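Local atomic coordinates of Exo-beta-1,4-mannosidase (Rhizomucor miehei, PDB entry 4LYP), a protein that probably releases terminal beta-linked mannose from the non-reducing ends of mannose-containing sugar chains, as a fungal family 5 glycoside hydrolase with a TIM-barrel fold. Residues V408-P413 with S422-D427; L83-M88 with N94-M99; Q64-G69 with A100-P105. One frame throughout, in Å; residues are numbered along the deposited sequence. Where two conformers were deposited one is given.

Contact 1. Residues V408-P413 with S422-D427; sequences VWLGDP and SVYSND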
ATOM      1  N   VAL A 408      18.131   2.868  -2.141  1.00  7.14           N
ATOM      2  CA  VAL A 408      17.843   4.317  -2.034  1.00  7.68           C
ATOM      3  C   VAL A 408      16.422   4.366  -1.533  1.00  6.66           C
ATOM      4  O   VAL A 408      15.452   4.306  -2.295  1.00  7.31           O
ATOM      5  CB  VAL A 408      18.013   5.061  -3.383  1.00  8.49           C
ATOM      6  CG1 VAL A 408      17.677   6.559  -3.197  1.00 10.06           C
ATOM      7  CG2 VAL A 408      19.429   4.916  -3.899  1.00  9.86           C
ATOM      8  N   TRP A 409      16.273   4.417  -0.194  1.00  7.06           N
ATOM      9  CA  TRP A 409      14.924   4.308   0.397  1.00  7.28           C
ATOM     10  C   TRP A 409      14.200   5.596   0.147  1.00  7.31           C
ATOM     11  O   TRP A 409      14.710   6.702   0.386  1.00  8.04           O
ATOM     12  CB  TRP A 409      14.998   4.043   1.901  1.00  8.55           C
ATOM     13  CG  TRP A 409      15.483   2.637   2.227  1.00  7.51           C
ATOM     14  CD1 TRP A 409      16.573   2.297   2.968  1.00  8.71           C
ATOM     15  CD2 TRP A 409      14.828   1.388   1.877  1.00  7.33           C
ATOM     16  NE1 TRP A 409      16.670   0.934   3.127  1.00  8.18           N
ATOM     17  CE2 TRP A 409      15.609   0.334   2.427  1.00  7.81           C
ATOM     18  CE3 TRP A 409      13.690   1.050   1.133  1.00  8.38           C
ATOM     19  CZ2 TRP A 409      15.279  -1.015   2.260  1.00  8.28           C
ATOM     20  CZ3 TRP A 409      13.380  -0.279   0.987  1.00  9.24           C
ATOM     21  CH2 TRP A 409      14.142  -1.295   1.547  1.00  8.11           C
ATOM     22  N   LEU A 410      12.955   5.472  -0.305  1.00  7.26           N
ATOM     23  CA  LEU A 410      12.010   6.600  -0.516  1.00  7.10           C
ATOM     24  C   LEU A 410      10.694   5.916  -0.908  1.00  5.87           C
ATOM     25  O   LEU A 410      10.519   4.721  -0.660  1.00  6.84           O
ATOM     26  CB  LEU A 410      12.543   7.673  -1.489  1.00  7.58           C
ATOM     27  CG  LEU A 410      13.381   7.214  -2.647  1.00  7.41           C
ATOM     28  CD1 LEU A 410      12.633   6.292  -3.628  1.00  8.48           C
ATOM     29  CD2 LEU A 410      13.934   8.439  -3.345  1.00  9.13           C
ATOM     30  N   GLY A 411       9.743   6.654  -1.504  1.00  6.55           N
ATOM     31  CA  GLY A 411       8.413   6.081  -1.722  1.00  7.46           C
ATOM     32  C   GLY A 411       8.306   5.157  -2.953  1.00  6.23           C
ATOM     33  O   GLY A 411       7.236   4.556  -3.122  1.00  6.88           O
ATOM     34  N   ASP A 412       9.336   5.101  -3.786  1.00  6.59           N
ATOM     35  CA  ASP A 412       9.337   4.296  -4.994  1.00  6.55           C
ATOM     36  C   ASP A 412      10.063   2.995  -4.754  1.00  6.48           C
ATOM     37  O   ASP A 412      11.268   3.026  -4.425  1.00  6.50           O
ATOM     38  CB  ASP A 412       9.989   5.077  -6.140  1.00  6.92           C
ATOM     39  CG  ASP A 412       9.303   6.429  -6.269  1.00  7.02           C
ATOM     40  OD1 ASP A 412       8.158   6.482  -6.732  1.00  7.73           O
ATOM     41  OD2 ASP A 412       9.922   7.456  -5.860  1.00  7.60           O
ATOM     42  N   PRO A 413       9.438   1.832  -4.905  1.00  6.15           N
ATOM     43  CA  PRO A 413      10.176   0.568  -4.694  1.00  6.60           C
ATOM     44  C   PRO A 413      11.220   0.347  -5.783  1.00  6.17           C
ATOM     45  O   PRO A 413      11.217   1.004  -6.819  1.00  6.75           O
ATOM     46  CB  PRO A 413       9.037  -0.504  -4.716  1.00  6.78           C
ATOM     47  CG  PRO A 413       7.743   0.246  -4.523  1.00  6.70           C
ATOM     48  CD  PRO A 413       7.998   1.598  -5.172  1.00  6.88           C
ATOM     49  N   SER A 422       7.406   9.611  -5.453  1.00  6.28           N
ATOM     50  CA  SER A 422       7.594  10.058  -4.039  1.00  6.41           C
ATOM     51  C   SER A 422       7.118  11.445  -3.855  1.00  6.73           C
ATOM     52  O   SER A 422       7.391  12.371  -4.622  1.00  7.08           O
ATOM     53  CB  SER A 422       9.069  10.013  -3.721  1.00  7.01           C
ATOM     54  OG  SER A 422       9.555   8.692  -3.493  1.00  7.31           O
ATOM     55  N   VAL A 423       6.493  11.639  -2.682  1.00  6.94           N
ATOM     56  CA  VAL A 423       6.235  12.985  -2.134  1.00  6.78           C
ATOM     57  C   VAL A 423       7.302  13.232  -1.102  1.00  7.01           C
ATOM     58  O   VAL A 423       7.366  12.574  -0.064  1.00  7.63           O
ATOM     59  CB  VAL A 423       4.848  13.027  -1.449  1.00  6.67           C
ATOM     60  CG1 VAL A 423       4.630  14.401  -0.782  1.00  7.78           C
ATOM     61  CG2 VAL A 423       3.701  12.796  -2.443  1.00  7.77           C
ATOM     62  N   TYR A 424       8.176  14.243  -1.363  1.00  7.40           N
ATOM     63  CA  TYR A 424       9.238  14.562  -0.417  1.00  7.25           C
ATOM     64  C   TYR A 424       8.726  15.494   0.666  1.00  7.37           C
ATOM     65  O   TYR A 424       7.727  16.214   0.493  1.00  8.33           O
ATOM     66  CB  TYR A 424      10.431  15.180  -1.146  1.00  8.50           C
ATOM     67  CG  TYR A 424      10.994  14.261  -2.192  1.00  7.86           C
ATOM     68  CD1 TYR A 424      11.503  13.002  -1.856  1.00  8.12           C
ATOM     69  CD2 TYR A 424      11.038  14.645  -3.516  1.00  8.70           C
ATOM     70  CE1 TYR A 424      12.066  12.156  -2.796  1.00  8.35           C
ATOM     71  CE2 TYR A 424      11.582  13.824  -4.491  1.00  9.16           C
ATOM     72  CZ  TYR A 424      12.143  12.570  -4.113  1.00  8.07           C
ATOM     73  OH  TYR A 424      12.760  11.751  -5.049  1.00  9.27           O
ATOM     74  N   SER A 425       9.480  15.537   1.793  1.00  8.31           N
ATOM     75  CA  SER A 425       9.054  16.319   2.944  1.00  9.94           C
ATOM     76  C   SER A 425       8.791  17.781   2.684  1.00 10.04           C
ATOM     77  O   SER A 425       7.953  18.367   3.386  1.00 11.96           O
ATOM     78  CB  SER A 425      10.143  16.197   4.016  1.00 10.79           C
ATOM     79  OG  SER A 425      11.375  16.623   3.498  1.00 14.25           O
ATOM     80  N   ASN A 426       9.475  18.350   1.710  1.00 10.08           N
ATOM     81  CA  ASN A 426       9.259  19.776   1.389  1.00 11.67           C
ATOM     82  C   ASN A 426       8.704  20.012  -0.018  1.00  9.79           C
ATOM     83  O   ASN A 426       8.760  21.111  -0.509  1.00 12.18           O
ATOM     84  CB  ASN A 426      10.593  20.536   1.583  1.00 14.90           C
ATOM     85  CG  ASN A 426      11.676  20.010   0.631  1.00 17.56           C
ATOM     86  OD1 ASN A 426      11.539  18.979   0.019  1.00 16.95           O
ATOM     87  ND2 ASN A 426      12.779  20.714   0.527  1.00 30.24           N
ATOM     88  N   ASP A 427       8.056  19.001  -0.600  1.00  8.64           N
ATOM     89  CA  ASP A 427       7.383  19.207  -1.870  1.00  8.18           C
ATOM     90  C   ASP A 427       6.193  20.138  -1.681  1.00  8.36           C
ATOM     91  O   ASP A 427       5.575  20.205  -0.596  1.00  8.60           O
ATOM     92  CB  ASP A 427       6.936  17.873  -2.469  1.00  8.05           C
ATOM     93  CG  ASP A 427       8.044  17.166  -3.220  1.00  8.55           C
ATOM     94  OD1 ASP A 427       9.164  17.724  -3.431  1.00  9.26           O
ATOM     95  OD2 ASP A 427       7.790  15.997  -3.662  1.00  8.18           O
TER
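The hydroxyl of Ser422 sits between two residues of 408-413 and bonds to both. Ser422 OG accepts from Gly411 N at 2.9 Å, with the N-H bent to 135° at the hydrogen, and donates a hydrogen bond to Asp412 OD2 at 2.7 Å. It reaches that oxygen from above, 52° out of the carboxylate plane. A first torsion of -76° lays OG beside the serine's own backbone N. The CB of Asp412 does not aim at 422-427, but with CG beside its own backbone N the carboxylate comes nearer, and OD2 receives both hydrogen-bond donors of Ser422, the N-H only weakly; OD1 accepts from Tyr421 N. In the TIM barrel this pairs a loop after strand 386-394 with the entry to strand 423-424, its parallel neighbour. The apolar partner is Leu410, whose CB lies 3.7 Å from Ser422 OG. Its CD2 meets the edge of the Tyr424 ring near the ring plane, 4.2 Å from CE1 and 3.9 Å from the phenolic OH, the two side chains crossing at a slant. Beyond the ring the chain turns back in a type I turn, where Asp427 OD2 accepts a hydrogen bond from Tyr424 N, 2.9 Å.

Contact 2. Residues L83-M88 with N94-M99; sequences LEIKQM and NNLRVM
Leu96 pushes its forked end against two side chains of helix 78-90, Ile85 and Met88, which lie one turn apart. The pairing lies between the strands of the TIM barrel and the helices around them, in the beta-alpha-beta crossover 53-61, 78-90, 95-99, and Leu96 points from its strand toward the helix. The closest approach to each partner uses a different methyl. Leu96 CD2 meets Met88 SD at 3.6 Å; in the conformer given, Ile85 CD1 comes to 3.5 Å from Leu96 CD1, a less certain detail. Ile85 does not aim its CB at the strand; in that conformer its CG1 arm, placed beside the backbone N by a chi1 of -57°, brings CD1 nearer. Met88 does point toward the strand and then bends at its last torsion, chi3 -72°, which turns the terminal methyl across the leucine fork. The interface is wholly apolar and buried. Helix 125-140 packs on the same side chains, with Leu134 and Thr137 against Ile85 and Met138 against Leu96, while Tyr392 of strand 386-394 packs on Met88. The bent thioether ends with Met88 CE equally near both tips of the fork, 3.8 Å from Leu96 CD1 and 3.8 Å from Leu96 CD2.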
ATOM      1  N   LEU A  83      11.336  10.542  12.348  1.00  9.18           N
ATOM      2  CA  LEU A  83      11.104  11.881  11.841  1.00  9.15           C
ATOM      3  C   LEU A  83      10.038  11.897  10.738  1.00  8.82           C
ATOM      4  O   LEU A  83       9.198  12.777  10.695  1.00  9.07           O
ATOM      5  CB  LEU A  83      12.427  12.464  11.329  1.00 10.29           C
ATOM      6  CG  LEU A  83      12.335  13.840  10.669  1.00 10.51           C
ATOM      7  CD1 LEU A  83      11.729  14.927  11.515  1.00 13.51           C
ATOM      8  CD2 LEU A  83      13.699  14.226  10.083  1.00 13.67           C
ATOM      9  N   GLU A  84      10.074  10.900   9.858  1.00  8.73           N
ATOM     10  CA  GLU A  84       9.124  10.862   8.746  1.00  7.99           C
ATOM     11  C   GLU A  84       7.719  10.576   9.279  1.00  7.58           C
ATOM     12  O   GLU A  84       6.735  11.155   8.761  1.00  8.33           O
ATOM     13  CB  GLU A  84       9.562   9.798   7.767  1.00  8.32           C
ATOM     14  CG  GLU A  84      10.824  10.282   6.989  1.00  8.27           C
ATOM     15  CD  GLU A  84      11.389   9.309   5.991  1.00  7.86           C
ATOM     16  OE1 GLU A  84      10.902   8.143   5.858  1.00  8.10           O
ATOM     17  OE2 GLU A  84      12.306   9.743   5.259  1.00  9.00           O
ATOM     18  N   ILE A  85       7.576   9.716  10.292  1.00  7.97           N
ATOM     19  CA  ILE A  85       6.258   9.536  10.947  0.70  8.26           C
ATOM     20  C   ILE A  85       5.758  10.832  11.561  1.00  8.00           C
ATOM     21  O   ILE A  85       4.607  11.208  11.397  1.00  8.36           O
ATOM     22  CB  ILE A  85       6.284   8.388  12.026  0.70 10.14           C
ATOM     23  CG1 ILE A  85       6.724   7.061  11.466  0.70 13.01           C
ATOM     24  CG2 ILE A  85       4.899   8.289  12.644  0.70 10.06           C
ATOM     25  CD1 ILE A  85       5.880   6.552  10.342  0.70 14.14           C
ATOM     26  N   LYS A  86       6.663  11.524  12.279  1.00  8.65           N
ATOM     27  CA  LYS A  86       6.302  12.839  12.852  1.00  8.81           C
ATOM     28  C   LYS A  86       5.894  13.805  11.747  1.00  8.28           C
ATOM     29  O   LYS A  86       4.829  14.517  11.865  1.00  9.37           O
ATOM     30  CB  LYS A  86       7.508  13.359  13.618  1.00  9.92           C
ATOM     31  CG  LYS A  86       7.235  14.741  14.287  1.00 11.35           C
ATOM     32  CD  LYS A  86       8.485  15.120  15.145  1.00 14.13           C
ATOM     33  CE  LYS A  86       8.219  16.444  15.837  1.00 21.05           C
ATOM     34  NZ  LYS A  86       8.338  17.624  14.976  1.00 31.67           N
ATOM     35  N   GLN A  87       6.585  13.857  10.611  1.00  8.44           N
ATOM     36  CA  GLN A  87       6.191  14.721   9.520  1.00  8.70           C
ATOM     37  C   GLN A  87       4.813  14.383   9.002  1.00  7.64           C
ATOM     38  O   GLN A  87       3.966  15.252   8.704  1.00  8.30           O
ATOM     39  CB  GLN A  87       7.186  14.640   8.316  1.00  9.28           C
ATOM     40  CG  GLN A  87       8.540  15.209   8.626  1.00  9.09           C
ATOM     41  CD  GLN A  87       9.574  14.840   7.583  1.00  8.56           C
ATOM     42  OE1 GLN A  87       9.396  13.924   6.737  1.00  9.49           O
ATOM     43  NE2 GLN A  87      10.724  15.501   7.631  1.00 10.63           N
ATOM     44  N   MET A  88       4.529  13.080   8.873  1.00  7.67           N
ATOM     45  CA  MET A  88       3.226  12.658   8.387  1.00  7.95           C
ATOM     46  C   MET A  88       2.150  13.007   9.411  1.00  7.96           C
ATOM     47  O   MET A  88       1.058  13.479   9.020  1.00  8.23           O
ATOM     48  CB  MET A  88       3.256  11.154   8.022  1.00  7.82           C
ATOM     49  CG  MET A  88       3.991  10.930   6.725  1.00  7.64           C
ATOM     50  SD  MET A  88       3.845   9.224   6.125  1.00  7.88           S
ATOM     51  CE  MET A  88       4.890   8.332   7.307  1.00  9.05           C
ATOM     52  N   ASN A  94      -3.516   9.942   9.496  1.00  6.51           N
ATOM     53  CA  ASN A  94      -3.943   9.056  10.580  1.00  7.25           C
ATOM     54  C   ASN A  94      -3.777   7.566  10.231  1.00  6.09           C
ATOM     55  O   ASN A  94      -4.121   6.716  11.077  1.00  7.53           O
ATOM     56  CB  ASN A  94      -5.355   9.315  11.076  1.00  7.56           C
ATOM     57  CG  ASN A  94      -6.419   8.824  10.118  1.00  7.76           C
ATOM     58  OD1 ASN A  94      -6.112   8.510   8.938  1.00  7.40           O
ATOM     59  ND2 ASN A  94      -7.664   8.824  10.538  1.00  8.53           N
ATOM     60  N   ASN A  95      -3.282   7.218   9.044  1.00  6.77           N
ATOM     61  CA  ASN A  95      -3.319   5.851   8.584  1.00  6.56           C
ATOM     62  C   ASN A  95      -2.189   5.623   7.602  1.00  6.25           C
ATOM     63  O   ASN A  95      -2.010   6.406   6.661  1.00  7.04           O
ATOM     64  CB  ASN A  95      -4.688   5.566   7.866  1.00  7.09           C
ATOM     65  CG  ASN A  95      -4.835   4.134   7.390  1.00  6.06           C
ATOM     66  OD1 ASN A  95      -4.638   3.851   6.195  1.00  7.38           O
ATOM     67  ND2 ASN A  95      -5.162   3.228   8.295  1.00  8.14           N
ATOM     68  N   LEU A  96      -1.355   4.588   7.897  1.00  5.82           N
ATOM     69  CA  LEU A  96      -0.286   4.205   6.955  1.00  6.27           C
ATOM     70  C   LEU A  96      -0.562   2.790   6.449  1.00  5.35           C
ATOM     71  O   LEU A  96      -0.811   1.865   7.219  1.00  6.06           O
ATOM     72  CB  LEU A  96       1.106   4.200   7.601  1.00  7.09           C
ATOM     73  CG  LEU A  96       1.508   5.550   8.233  1.00  7.17           C
ATOM     74  CD1 LEU A  96       2.908   5.404   8.810  1.00  7.40           C
ATOM     75  CD2 LEU A  96       1.488   6.706   7.203  1.00  8.49           C
ATOM     76  N   ARG A  97      -0.521   2.663   5.121  1.00  6.14           N
ATOM     77  CA  ARG A  97      -0.488   1.337   4.468  1.00  5.82           C
ATOM     78  C   ARG A  97       0.972   0.936   4.394  1.00  5.95           C
ATOM     79  O   ARG A  97       1.782   1.660   3.811  1.00  5.91           O
ATOM     80  CB  ARG A  97      -1.195   1.408   3.120  1.00  6.75           C
ATOM     81  CG  ARG A  97      -1.176   0.077   2.398  1.00  6.59           C
ATOM     82  CD  ARG A  97      -2.203   0.084   1.284  1.00  6.99           C
ATOM     83  NE  ARG A  97      -2.114  -1.135   0.447  1.00  6.19           N
ATOM     84  CZ  ARG A  97      -1.530  -1.236  -0.740  1.00  5.63           C
ATOM     85  NH1 ARG A  97      -0.787  -0.249  -1.223  1.00  6.53           N
ATOM     86  NH2 ARG A  97      -1.625  -2.386  -1.405  1.00  7.01           N
ATOM     87  N   VAL A  98       1.304  -0.178   5.022  1.00  5.84           N
ATOM     88  CA  VAL A  98       2.673  -0.591   5.226  1.00  6.56           C
ATOM     89  C   VAL A  98       2.842  -2.023   4.682  1.00  6.25           C
ATOM     90  O   VAL A  98       1.891  -2.751   4.521  1.00  7.11           O
ATOM     91  CB  VAL A  98       3.131  -0.453   6.693  1.00  6.91           C
ATOM     92  CG1 VAL A  98       2.918   0.982   7.150  1.00  8.68           C
ATOM     93  CG2 VAL A  98       2.445  -1.451   7.579  1.00  8.21           C
ATOM     94  N   MET A  99       4.087  -2.373   4.469  1.00  6.17           N
ATOM     95  CA  MET A  99       4.394  -3.711   3.984  0.50  6.86           C
ATOM     96  C   MET A  99       4.936  -4.571   5.132  1.00  6.61           C
ATOM     97  O   MET A  99       5.899  -4.291   5.735  1.00  9.77           O
ATOM     98  CB  MET A  99       5.391  -3.612   2.822  0.50  7.81           C
ATOM     99  CG  MET A  99       5.703  -4.935   2.108  0.50  5.60           C
ATOM    100  SD  MET A  99       4.283  -5.982   1.562  0.50  8.56           S
ATOM    101  CE  MET A  99       5.049  -6.110  -0.020  0.50 15.69           C
TER

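Contact 3. Residues Q64-G69 with A100-P105; sequences QGMNLG and ASSEGP
Met66 carries this contact almost alone, its terminal methyl resting against the carbonyl oxygen of Ser101 and the hydroxyl of Ser102. Met66 CE lies 3.9 Å from Ser101 O and 4.0 Å from Ser102 OG, so the end of the thioether meets oxygen atoms and the touch is one of van der Waals packing. In the TIM barrel the two segments follow neighbouring parallel strands: 64-69, with the short helix 65-69, comes after strand 53-61, while the loop residues Ala100 to Pro105 come directly after strand 95-99. The methionine points toward the loop and stays extended through its first two torsions, with CG opposite the backbone N at chi1 163°; the turn comes at chi3, 67°, and swings the methyl aside from the line of the chain. Ser102 also directs its CB toward the helix, whereas the CB of Ser101 points away, and its carbonyl is what the methyl meets. That carbonyl oxygen is buried with no hydrogen-bonding partner in the model, and the methyl is part of what surrounds it.

A second shell sets the two sides. Helix 125-140 lines the methionine, with Val127 and Leu131 against Met66, and Leu131 also touches Ala100, so this helix borders both segments. On the helical side, Leu68 N bonds to Gln64 O at 3.0 Å and Gly69 N to Gly65 O at 2.9 Å, within the turn that bears Met66. On the loop side, Ser102 is held through its backbone to Met117, and its hydroxyl oxygen OG is hydrogen-bonded to the backbone nitrogen of Met116.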
ATOM      1  N   GLN A  64       8.119   1.340   2.981  1.00  6.50           N
ATOM      2  CA  GLN A  64       9.518   1.247   3.379  1.00  6.07           C
ATOM      3  C   GLN A  64       9.714   1.369   4.847  1.00  6.17           C
ATOM      4  O   GLN A  64      10.830   1.314   5.345  1.00  7.12           O
ATOM      5  CB  GLN A  64      10.354   2.309   2.612  1.00  6.84           C
ATOM      6  CG  GLN A  64      10.131   3.774   3.049  1.00  8.24           C
ATOM      7  CD  GLN A  64       8.967   4.499   2.426  1.00  6.35           C
ATOM      8  OE1 GLN A  64       7.897   3.914   2.113  1.00  7.66           O
ATOM      9  NE2 GLN A  64       9.131   5.796   2.229  1.00  7.19           N
ATOM     10  N   GLY A  65       8.593   1.492   5.629  1.00  7.39           N
ATOM     11  CA  GLY A  65       8.711   1.759   7.063  1.00  7.18           C
ATOM     12  C   GLY A  65       9.454   0.661   7.786  1.00  6.73           C
ATOM     13  O   GLY A  65      10.276   0.921   8.683  1.00  7.05           O
ATOM     14  N   MET A  66       9.129  -0.640   7.526  1.00  6.70           N
ATOM     15  CA  MET A  66       9.772  -1.726   8.247  1.00  6.56           C
ATOM     16  C   MET A  66      11.280  -1.664   8.046  1.00  6.72           C
ATOM     17  O   MET A  66      12.073  -1.777   8.999  1.00  7.32           O
ATOM     18  CB  MET A  66       9.173  -3.035   7.773  1.00  6.60           C
ATOM     19  CG  MET A  66      10.022  -4.277   8.125  1.00  7.39           C
ATOM     20  SD  MET A  66       9.205  -5.839   7.710  1.00  7.97           S
ATOM     21  CE  MET A  66       9.205  -5.723   5.924  1.00  9.13           C
ATOM     22  N   ASN A  67      11.743  -1.465   6.793  1.00  6.63           N
ATOM     23  CA  ASN A  67      13.175  -1.422   6.533  1.00  6.73           C
ATOM     24  C   ASN A  67      13.857  -0.209   7.109  1.00  7.39           C
ATOM     25  O   ASN A  67      14.994  -0.301   7.576  1.00  8.14           O
ATOM     26  CB  ASN A  67      13.483  -1.513   5.049  1.00  7.58           C
ATOM     27  CG  ASN A  67      13.491  -2.952   4.548  1.00  7.02           C
ATOM     28  OD1 ASN A  67      14.568  -3.629   4.692  1.00  9.75           O
ATOM     29  ND2 ASN A  67      12.431  -3.423   4.058  1.00  6.27           N
ATOM     30  N   LEU A  68      13.187   0.940   7.159  1.00  7.06           N
ATOM     31  CA  LEU A  68      13.783   2.126   7.805  1.00  7.75           C
ATOM     32  C   LEU A  68      13.777   1.999   9.335  1.00  7.18           C
ATOM     33  O   LEU A  68      14.683   2.545   9.997  1.00  8.81           O
ATOM     34  CB  LEU A  68      13.069   3.414   7.387  1.00  8.82           C
ATOM     35  CG  LEU A  68      13.384   3.893   5.976  1.00  8.97           C
ATOM     36  CD1 LEU A  68      12.552   5.099   5.686  1.00  9.82           C
ATOM     37  CD2 LEU A  68      14.849   4.184   5.776  1.00 11.83           C
ATOM     38  N   GLY A  69      12.819   1.268   9.929  1.00  7.79           N
ATOM     39  CA  GLY A  69      12.799   1.080  11.365  1.00  8.39           C
ATOM     40  C   GLY A  69      13.825   0.076  11.859  1.00  7.93           C
ATOM     41  O   GLY A  69      14.061   0.006  13.063  1.00  9.84           O
ATOM     42  N   ALA A 100       4.218  -5.656   5.392  1.00  6.46           N
ATOM     43  CA  ALA A 100       4.507  -6.594   6.468  1.00  6.80           C
ATOM     44  C   ALA A 100       4.969  -7.944   5.879  1.00  6.03           C
ATOM     45  O   ALA A 100       4.628  -9.026   6.408  1.00  7.45           O
ATOM     46  CB  ALA A 100       3.349  -6.768   7.380  1.00  8.00           C
ATOM     47  N   SER A 101       5.730  -7.865   4.790  1.00  6.66           N
ATOM     48  CA  SER A 101       6.314  -9.036   4.165  1.00  7.19           C
ATOM     49  C   SER A 101       7.469  -8.524   3.300  1.00  7.30           C
ATOM     50  O   SER A 101       7.452  -7.379   2.856  1.00  8.25           O
ATOM     51  CB  SER A 101       5.297  -9.772   3.286  1.00  7.51           C
ATOM     52  OG  SER A 101       4.988  -9.057   2.101  1.00  9.39           O
ATOM     53  N   SER A 102       8.423  -9.431   3.065  1.00  7.20           N
ATOM     54  CA  SER A 102       9.388  -9.279   1.951  1.00  7.73           C
ATOM     55  C   SER A 102      10.184 -10.565   1.926  1.00  7.18           C
ATOM     56  O   SER A 102      10.670 -11.022   2.947  1.00  8.65           O
ATOM     57  CB  SER A 102      10.257  -8.051   2.044  1.00  8.77           C
ATOM     58  OG  SER A 102      10.974  -8.023   3.205  1.00  9.35           O
ATOM     59  N   GLU A 103      10.362 -11.098   0.730  1.00  6.96           N
ATOM     60  CA  GLU A 103      10.955 -12.398   0.546  1.00  7.41           C
ATOM     61  C   GLU A 103      12.323 -12.274  -0.086  1.00  7.34           C
ATOM     62  O   GLU A 103      12.543 -11.477  -1.020  1.00  7.57           O
ATOM     63  CB  GLU A 103      10.033 -13.307  -0.282  1.00  8.49           C
ATOM     64  CG  GLU A 103       8.751 -13.681   0.457  1.00  8.39           C
ATOM     65  CD  GLU A 103       7.672 -12.580   0.411  1.00  7.73           C
ATOM     66  OE1 GLU A 103       7.414 -11.960  -0.598  1.00  8.57           O
ATOM     67  OE2 GLU A 103       7.002 -12.455   1.492  1.00  8.61           O
ATOM     68  N   GLY A 104      13.266 -13.120   0.377  1.00  7.54           N
ATOM     69  CA  GLY A 104      14.565 -13.287  -0.284  1.00  8.23           C
ATOM     70  C   GLY A 104      14.469 -14.312  -1.415  1.00  8.15           C
ATOM     71  O   GLY A 104      13.353 -14.637  -1.870  1.00  7.73           O
ATOM     72  N   PRO A 105      15.576 -14.847  -1.900  1.00  8.00           N
ATOM     73  CA  PRO A 105      16.956 -14.584  -1.386  1.00  8.29           C
ATOM     74  C   PRO A 105      17.439 -13.150  -1.654  1.00  7.85           C
ATOM     75  O   PRO A 105      16.897 -12.439  -2.531  1.00  8.10           O
ATOM     76  CB  PRO A 105      17.792 -15.617  -2.142  1.00  9.28           C
ATOM     77  CG  PRO A 105      17.065 -15.914  -3.350  1.00 13.30           C
ATOM     78  CD  PRO A 105      15.584 -15.823  -3.043  1.00  9.05           C
TER

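In the fold
The three contacts join neighbouring parts of one barrel. Contact 2 is nested inside the loop closed by contact 3, and both precede contact 1 in the chain. Centres lie about 12 Å (contacts 1 and 2), 16 Å (1 and 3) and 15 Å (2 and 3) apart, yet each pair touches: Trp409 CZ2 is 3.4 Å from Asn67 CB, Met99 O 3.6 Å from Met66 CE, and Ser425 CB 3.6 Å from Gln87 OE1. The side chain of Asp412 is about 10 Å from a bound guanidine, probably the one bounded by Trp153, Glu238, Trp293, Asn296 and Glu416, since Glu416 lies between the segments of contact 1. Arg97 of contact 2 salt-bridges Glu337 and bonds to Asn237, the neighbour of Glu238.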